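Local structure of oxysterol-binding protein homolog 3 (Saccharomyces cerevisiae, 4IC4) at residues 175-185 and 197-208. The protein carries lipids between membranes through the cytosol in a hydrophobic pocket, its OSBP-related domain binding phosphoinositide, and helps maintain intracellular sterol distribution. Sequence-based numbering, arbitrary orientation.
Sequences KSIELNNEGIL and EWTQPTTILKNL
Ile177 and Leu179 pair antiparallel with Leu205 and Thr203 through four backbone hydrogen bonds, the axes of strands 177-182 and 203-206 approaching to 4.7 Å at 146°; the pairing then parts around Asn181 to Pro201 and resumes where Leu185 N meets Trp198 O at 2.8 Å. Waters bridge the interruption: one links Asn181 O and Gly183 O to Gln200 N, a second joins Asn181 N to Gln200 O, and a third, held by Pro201 O, takes a weak bond from Asn181 N. Asn181 OD1 and Gln200 NE2 lie 2.9 Å apart at a poor angle, so the amides, planes 25° apart, are neighbours and not a bonded pair. Leu185 sets CB over the centre of the Trp198 six-membered ring, 4.1 Å from its centroid, a CH-pi contact; CD2 packs beside it, near NE1 and CZ2. Trp198 reaches this position with CG between its backbone N and carbonyl carbon (chi1 73°), and Val98, Phe101 and Ala102 of helix 94-104 also touch the indole. With an alanine here, Leu185 would probably lose the ring beneath its CB and a gap open toward that helix. On the same face Leu179 CD1 rests 3.9 Å from Leu205 CB, and Ile177 CG1 presses tightly on Leu208 CD1 at 3.5 Å. Opposite, Ile204 CD1 packs against Glu178 CB, while Thr202 CG2 meets Glu178 CG, 3.3 Å away. This pairing in the beta-barrel OSBP-related domain thus has one largely apolar face and one more mixed, with water bridging its backbone break.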
ATOM      1  N   LYS A 175     -13.897  -6.421 -19.769  1.00 44.33           N
ATOM      2  CA  LYS A 175     -15.015  -6.036 -18.917  1.00 43.07           C
ATOM      3  C   LYS A 175     -14.513  -5.716 -17.514  1.00 41.43           C
ATOM      4  O   LYS A 175     -15.148  -4.971 -16.766  1.00 41.33           O
ATOM      5  CB  LYS A 175     -16.044  -7.169 -18.858  1.00 44.08           C
ATOM      6  CG  LYS A 175     -17.333  -6.802 -18.141  1.00 45.80           C
ATOM      7  CD  LYS A 175     -18.315  -7.963 -18.146  1.00 46.49           C
ATOM      8  CE  LYS A 175     -19.642  -7.571 -17.512  1.00 47.23           C
ATOM      9  NZ  LYS A 175     -19.483  -7.120 -16.101  1.00 46.61           N
ATOM     10  N   SER A 176     -13.362  -6.283 -17.167  1.00 38.54           N
ATOM     11  CA  SER A 176     -12.761  -6.064 -15.860  1.00 35.66           C
ATOM     12  C   SER A 176     -11.298  -5.676 -16.027  1.00 33.14           C
ATOM     13  O   SER A 176     -10.689  -5.960 -17.057  1.00 31.49           O
ATOM     14  CB  SER A 176     -12.863  -7.334 -15.015  1.00 36.30           C
ATOM     15  OG  SER A 176     -14.216  -7.714 -14.833  1.00 38.86           O
ATOM     16  N   ILE A 177     -10.738  -5.021 -15.017  1.00 29.76           N
ATOM     17  CA  ILE A 177      -9.343  -4.611 -15.075  1.00 27.56           C
ATOM     18  C   ILE A 177      -8.514  -5.378 -14.060  1.00 26.43           C
ATOM     19  O   ILE A 177      -8.898  -5.508 -12.896  1.00 26.45           O
ATOM     20  CB  ILE A 177      -9.176  -3.106 -14.794  1.00 27.10           C
ATOM     21  CG1 ILE A 177      -9.925  -2.293 -15.848  1.00 26.95           C
ATOM     22  CG2 ILE A 177      -7.695  -2.736 -14.807  1.00 26.03           C
ATOM     23  CD1 ILE A 177      -9.841  -0.797 -15.638  1.00 28.66           C
ATOM     24  N   GLU A 178      -7.376  -5.888 -14.515  1.00 24.76           N
ATOM     25  CA  GLU A 178      -6.479  -6.639 -13.654  1.00 24.84           C
ATOM     26  C   GLU A 178      -5.489  -5.687 -13.003  1.00 23.34           C
ATOM     27  O   GLU A 178      -4.804  -4.928 -13.689  1.00 22.40           O
ATOM     28  CB  GLU A 178      -5.713  -7.685 -14.462  1.00 26.90           C
ATOM     29  CG  GLU A 178      -4.747  -8.506 -13.625  1.00 30.94           C
ATOM     30  CD  GLU A 178      -3.891  -9.443 -14.452  1.00 32.71           C
ATOM     31  OE1 GLU A 178      -3.102 -10.205 -13.855  1.00 34.99           O
ATOM     32  OE2 GLU A 178      -4.003  -9.418 -15.696  1.00 35.64           O
ATOM     33  N   LEU A 179      -5.421  -5.730 -11.678  1.00 20.46           N
ATOM     34  CA  LEU A 179      -4.504  -4.876 -10.936  1.00 19.96           C
ATOM     35  C   LEU A 179      -3.422  -5.734 -10.301  1.00 18.91           C
ATOM     36  O   LEU A 179      -3.707  -6.770  -9.696  1.00 19.79           O
ATOM     37  CB  LEU A 179      -5.244  -4.108  -9.839  1.00 20.72           C
ATOM     38  CG  LEU A 179      -6.367  -3.151 -10.239  1.00 22.78           C
ATOM     39  CD1 LEU A 179      -7.549  -3.935 -10.768  1.00 26.56           C
ATOM     40  CD2 LEU A 179      -6.787  -2.330  -9.029  1.00 25.38           C
ATOM     41  N   ASN A 180      -2.174  -5.305 -10.451  1.00 16.62           N
ATOM     42  CA  ASN A 180      -1.054  -6.030  -9.873  1.00 17.20           C
ATOM     43  C   ASN A 180      -0.002  -5.075  -9.350  1.00 15.03           C
ATOM     44  O   ASN A 180       0.108  -3.935  -9.801  1.00 16.20           O
ATOM     45  CB  ASN A 180      -0.390  -6.947 -10.906  1.00 20.10           C
ATOM     46  CG  ASN A 180      -1.269  -8.112 -11.313  1.00 21.55           C
ATOM     47  OD1 ASN A 180      -2.136  -7.980 -12.171  1.00 25.03           O
ATOM     48  ND2 ASN A 180      -1.049  -9.261 -10.688  1.00 24.46           N
ATOM     49  N   ASN A 181       0.756  -5.551  -8.373  1.00 12.75           N
ATOM     50  CA  ASN A 181       1.862  -4.795  -7.811  1.00 13.41           C
ATOM     51  C   ASN A 181       3.050  -5.669  -8.177  1.00 12.09           C
ATOM     52  O   ASN A 181       3.226  -6.750  -7.610  1.00 13.14           O
ATOM     53  CB  ASN A 181       1.748  -4.683  -6.290  1.00 13.23           C
ATOM     54  CG  ASN A 181       1.067  -3.401  -5.840  1.00 15.50           C
ATOM     55  OD1 ASN A 181       0.732  -3.252  -4.666  1.00 19.38           O
ATOM     56  ND2 ASN A 181       0.869  -2.468  -6.765  1.00 12.76           N
ATOM     57  N   GLU A 182       3.843  -5.226  -9.146  1.00 11.25           N
ATOM     58  CA  GLU A 182       5.004  -5.994  -9.574  1.00 11.88           C
ATOM     59  C   GLU A 182       6.158  -5.720  -8.626  1.00 11.20           C
ATOM     60  O   GLU A 182       6.596  -4.577  -8.470  1.00 11.44           O
ATOM     61  CB  GLU A 182       5.397  -5.620 -11.006  1.00 13.66           C
ATOM     62  CG  GLU A 182       4.242  -5.704 -11.994  1.00 15.85           C
ATOM     63  CD  GLU A 182       4.658  -5.418 -13.430  1.00 18.48           C
ATOM     64  OE1 GLU A 182       5.613  -4.643 -13.641  1.00 19.43           O
ATOM     65  OE2 GLU A 182       4.009  -5.961 -14.352  1.00 24.11           O
ATOM     66  N   GLY A 183       6.653  -6.775  -7.994  1.00 11.13           N
ATOM     67  CA  GLY A 183       7.747  -6.619  -7.061  1.00 10.74           C
ATOM     68  C   GLY A 183       7.605  -7.597  -5.918  1.00 11.56           C
ATOM     69  O   GLY A 183       6.493  -7.951  -5.515  1.00 12.60           O
ATOM     70  N   ILE A 184       8.739  -8.035  -5.392  1.00 11.27           N
ATOM     71  CA  ILE A 184       8.737  -8.989  -4.297  1.00 11.98           C
ATOM     72  C   ILE A 184       8.882  -8.315  -2.941  1.00 11.76           C
ATOM     73  O   ILE A 184       9.765  -7.484  -2.742  1.00 12.77           O
ATOM     74  CB  ILE A 184       9.885 -10.012  -4.458  1.00 15.77           C
ATOM     75  CG1 ILE A 184       9.717 -10.776  -5.772  1.00 17.45           C
ATOM     76  CG2 ILE A 184       9.893 -10.977  -3.281  1.00 16.63           C
ATOM     77  CD1 ILE A 184      10.810 -11.784  -6.037  1.00 20.41           C
ATOM     78  N   LEU A 185       7.991  -8.651  -2.018  1.00 10.76           N
ATOM     79  CA  LEU A 185       8.092  -8.105  -0.672  1.00 10.53           C
ATOM     80  C   LEU A 185       9.092  -9.016   0.024  1.00 12.05           C
ATOM     81  O   LEU A 185       8.903 -10.234   0.068  1.00 11.92           O
ATOM     82  CB  LEU A 185       6.747  -8.152   0.055  1.00 14.12           C
ATOM     83  CG  LEU A 185       5.646  -7.235  -0.477  1.00 17.77           C
ATOM     84  CD1 LEU A 185       5.036  -7.861  -1.722  1.00 20.17           C
ATOM     85  CD2 LEU A 185       4.575  -7.039   0.590  1.00 19.97           C
ATOM     86  N   GLU A 197       9.481 -14.278   1.391  1.00 11.70           N
ATOM     87  CA  GLU A 197       9.271 -13.511   0.173  1.00 14.10           C
ATOM     88  C   GLU A 197       7.948 -13.866  -0.480  1.00 13.19           C
ATOM     89  O   GLU A 197       7.467 -14.996  -0.373  1.00 13.73           O
ATOM     90  CB  GLU A 197      10.405 -13.774  -0.823  1.00 16.50           C
ATOM     91  CG  GLU A 197      11.772 -13.292  -0.377  1.00 23.56           C
ATOM     92  CD  GLU A 197      12.877 -13.743  -1.316  1.00 27.78           C
ATOM     93  OE1 GLU A 197      12.762 -13.494  -2.534  1.00 30.23           O
ATOM     94  OE2 GLU A 197      13.861 -14.344  -0.835  1.00 31.01           O
ATOM     95  N   TRP A 198       7.350 -12.882  -1.143  1.00 12.19           N
ATOM     96  CA  TRP A 198       6.103 -13.097  -1.850  1.00 11.30           C
ATOM     97  C   TRP A 198       5.778 -11.897  -2.719  1.00 11.46           C
ATOM     98  O   TRP A 198       6.289 -10.797  -2.498  1.00 11.15           O
ATOM     99  CB  TRP A 198       4.951 -13.378  -0.867  1.00 11.55           C
ATOM    100  CG  TRP A 198       4.446 -12.197  -0.080  1.00 11.29           C
ATOM    101  CD1 TRP A 198       3.433 -11.347  -0.431  1.00 11.68           C
ATOM    102  CD2 TRP A 198       4.904 -11.765   1.205  1.00 11.56           C
ATOM    103  NE1 TRP A 198       3.231 -10.415   0.561  1.00 11.31           N
ATOM    104  CE2 TRP A 198       4.121 -10.648   1.577  1.00 11.90           C
ATOM    105  CE3 TRP A 198       5.903 -12.213   2.081  1.00 10.23           C
ATOM    106  CZ2 TRP A 198       4.305  -9.971   2.789  1.00 11.56           C
ATOM    107  CZ3 TRP A 198       6.086 -11.539   3.290  1.00 11.03           C
ATOM    108  CH2 TRP A 198       5.289 -10.429   3.629  1.00 10.59           C
ATOM    109  N   THR A 199       4.967 -12.142  -3.741  1.00 11.60           N
ATOM    110  CA  THR A 199       4.498 -11.094  -4.638  1.00 12.24           C
ATOM    111  C   THR A 199       3.023 -10.964  -4.286  1.00 12.76           C
ATOM    112  O   THR A 199       2.333 -11.971  -4.128  1.00 13.37           O
ATOM    113  CB  THR A 199       4.643 -11.509  -6.117  1.00 12.88           C
ATOM    114  OG1 THR A 199       6.032 -11.564  -6.459  1.00 15.21           O
ATOM    115  CG2 THR A 199       3.943 -10.510  -7.030  1.00 11.79           C
ATOM    116  N   GLN A 200       2.531  -9.739  -4.132  1.00 11.73           N
ATOM    117  CA  GLN A 200       1.127  -9.570  -3.789  1.00 13.15           C
ATOM    118  C   GLN A 200       0.226 -10.187  -4.850  1.00 13.37           C
ATOM    119  O   GLN A 200       0.521 -10.130  -6.041  1.00 15.36           O
ATOM    120  CB  GLN A 200       0.797  -8.088  -3.581  1.00 12.94           C
ATOM    121  CG  GLN A 200       1.291  -7.583  -2.233  1.00 14.34           C
ATOM    122  CD  GLN A 200       0.812  -6.188  -1.888  1.00 18.10           C
ATOM    123  OE1 GLN A 200       0.925  -5.754  -0.739  1.00 21.00           O
ATOM    124  NE2 GLN A 200       0.284  -5.477  -2.875  1.00 19.98           N
ATOM    125  N   PRO A 201      -0.886 -10.797  -4.423  1.00 15.05           N
ATOM    126  CA  PRO A 201      -1.818 -11.430  -5.357  1.00 16.12           C
ATOM    127  C   PRO A 201      -2.487 -10.464  -6.322  1.00 16.13           C
ATOM    128  O   PRO A 201      -2.593  -9.267  -6.057  1.00 17.65           O
ATOM    129  CB  PRO A 201      -2.824 -12.105  -4.434  1.00 15.51           C
ATOM    130  CG  PRO A 201      -2.871 -11.172  -3.275  1.00 15.54           C
ATOM    131  CD  PRO A 201      -1.405 -10.862  -3.046  1.00 15.81           C
ATOM    132  N   THR A 202      -2.936 -11.011  -7.444  1.00 17.29           N
ATOM    133  CA  THR A 202      -3.620 -10.243  -8.468  1.00 17.69           C
ATOM    134  C   THR A 202      -5.032  -9.946  -7.981  1.00 16.63           C
ATOM    135  O   THR A 202      -5.655 -10.781  -7.326  1.00 15.60           O
ATOM    136  CB  THR A 202      -3.732 -11.054  -9.779  1.00 18.46           C
ATOM    137  OG1 THR A 202      -2.424 -11.430 -10.226  1.00 20.39           O
ATOM    138  CG2 THR A 202      -4.427 -10.240 -10.857  1.00 19.87           C
ATOM    139  N   THR A 203      -5.526  -8.751  -8.283  1.00 15.63           N
ATOM    140  CA  THR A 203      -6.883  -8.379  -7.911  1.00 15.39           C
ATOM    141  C   THR A 203      -7.580  -7.909  -9.181  1.00 16.25           C
ATOM    142  O   THR A 203      -6.924  -7.550 -10.157  1.00 16.44           O
ATOM    143  CB  THR A 203      -6.919  -7.245  -6.864  1.00 16.53           C
ATOM    144  OG1 THR A 203      -6.210  -6.103  -7.358  1.00 18.21           O
ATOM    145  CG2 THR A 203      -6.297  -7.711  -5.558  1.00 16.01           C
ATOM    146  N   ILE A 204      -8.907  -7.918  -9.166  1.00 16.59           N
ATOM    147  CA  ILE A 204      -9.678  -7.492 -10.325  1.00 18.07           C
ATOM    148  C   ILE A 204     -10.762  -6.497  -9.928  1.00 17.55           C
ATOM    149  O   ILE A 204     -11.459  -6.690  -8.934  1.00 16.95           O
ATOM    150  CB  ILE A 204     -10.361  -8.697 -11.018  1.00 19.83           C
ATOM    151  CG1 ILE A 204      -9.317  -9.755 -11.389  1.00 22.03           C
ATOM    152  CG2 ILE A 204     -11.111  -8.228 -12.256  1.00 20.46           C
ATOM    153  CD1 ILE A 204      -8.309  -9.308 -12.428  1.00 22.51           C
ATOM    154  N   LEU A 205     -10.890  -5.429 -10.710  1.00 18.33           N
ATOM    155  CA  LEU A 205     -11.905  -4.409 -10.464  1.00 20.58           C
ATOM    156  C   LEU A 205     -13.078  -4.723 -11.391  1.00 22.20           C
ATOM    157  O   LEU A 205     -12.930  -4.689 -12.612  1.00 23.02           O
ATOM    158  CB  LEU A 205     -11.344  -3.017 -10.776  1.00 22.46           C
ATOM    159  CG  LEU A 205     -12.275  -1.813 -10.614  1.00 24.35           C
ATOM    160  CD1 LEU A 205     -12.811  -1.753  -9.192  1.00 24.46           C
ATOM    161  CD2 LEU A 205     -11.512  -0.540 -10.951  1.00 25.28           C
ATOM    162  N   LYS A 206     -14.235  -5.033 -10.808  1.00 21.92           N
ATOM    163  CA  LYS A 206     -15.425  -5.380 -11.587  1.00 23.96           C
ATOM    164  C   LYS A 206     -16.547  -4.344 -11.574  1.00 24.53           C
ATOM    165  O   LYS A 206     -16.522  -3.384 -10.803  1.00 24.54           O
ATOM    166  CB  LYS A 206     -15.983  -6.721 -11.111  1.00 24.58           C
ATOM    167  CG  LYS A 206     -15.072  -7.906 -11.371  1.00 24.30           C
ATOM    168  CD  LYS A 206     -15.738  -9.199 -10.933  1.00 27.11           C
ATOM    169  CE  LYS A 206     -14.903 -10.410 -11.311  1.00 27.22           C
ATOM    170  NZ  LYS A 206     -15.584 -11.681 -10.940  1.00 28.17           N
ATOM    171  N   ASN A 207     -17.538  -4.565 -12.439  1.00 26.25           N
ATOM    172  CA  ASN A 207     -18.693  -3.679 -12.579  1.00 27.39           C
ATOM    173  C   ASN A 207     -18.306  -2.267 -13.002  1.00 27.96           C
ATOM    174  O   ASN A 207     -18.766  -1.285 -12.420  1.00 27.93           O
ATOM    175  CB  ASN A 207     -19.500  -3.620 -11.275  1.00 27.98           C
ATOM    176  CG  ASN A 207     -20.307  -4.883 -11.025  1.00 30.56           C
ATOM    177  OD1 ASN A 207     -21.098  -4.950 -10.084  1.00 30.05           O
ATOM    178  ND2 ASN A 207     -20.108  -5.891 -11.866  1.00 31.41           N
ATOM    179  N   LEU A 208     -17.465  -2.170 -14.024  1.00 29.25           N
ATOM    180  CA  LEU A 208     -17.025  -0.874 -14.526  1.00 30.47           C
ATOM    181  C   LEU A 208     -18.108  -0.249 -15.399  1.00 31.32           C
ATOM    182  O   LEU A 208     -18.221   0.972 -15.486  1.00 31.24           O
ATOM    183  CB  LEU A 208     -15.739  -1.034 -15.341  1.00 31.64           C
ATOM    184  CG  LEU A 208     -14.509  -1.564 -14.602  1.00 33.27           C
ATOM    185  CD1 LEU A 208     -13.363  -1.728 -15.587  1.00 33.82           C
ATOM    186  CD2 LEU A 208     -14.122  -0.604 -13.485  1.00 33.84           C
TER
HETATM  187  O   HOH W   1     -18.220  -4.730 -15.866  1.00 44.49           O
HETATM  188  O   HOH W   2       3.947  -7.351  -5.125  1.00 11.63           O
HETATM  189  O   HOH W   3       0.617  -8.545  -8.154  1.00 19.02           O
HETATM  190  O   HOH W   4      -1.138  -6.697  -6.527  1.00 27.09           O
HETATM  191  O   HOH W   5       6.821  -9.644  -8.457  1.00 15.80           O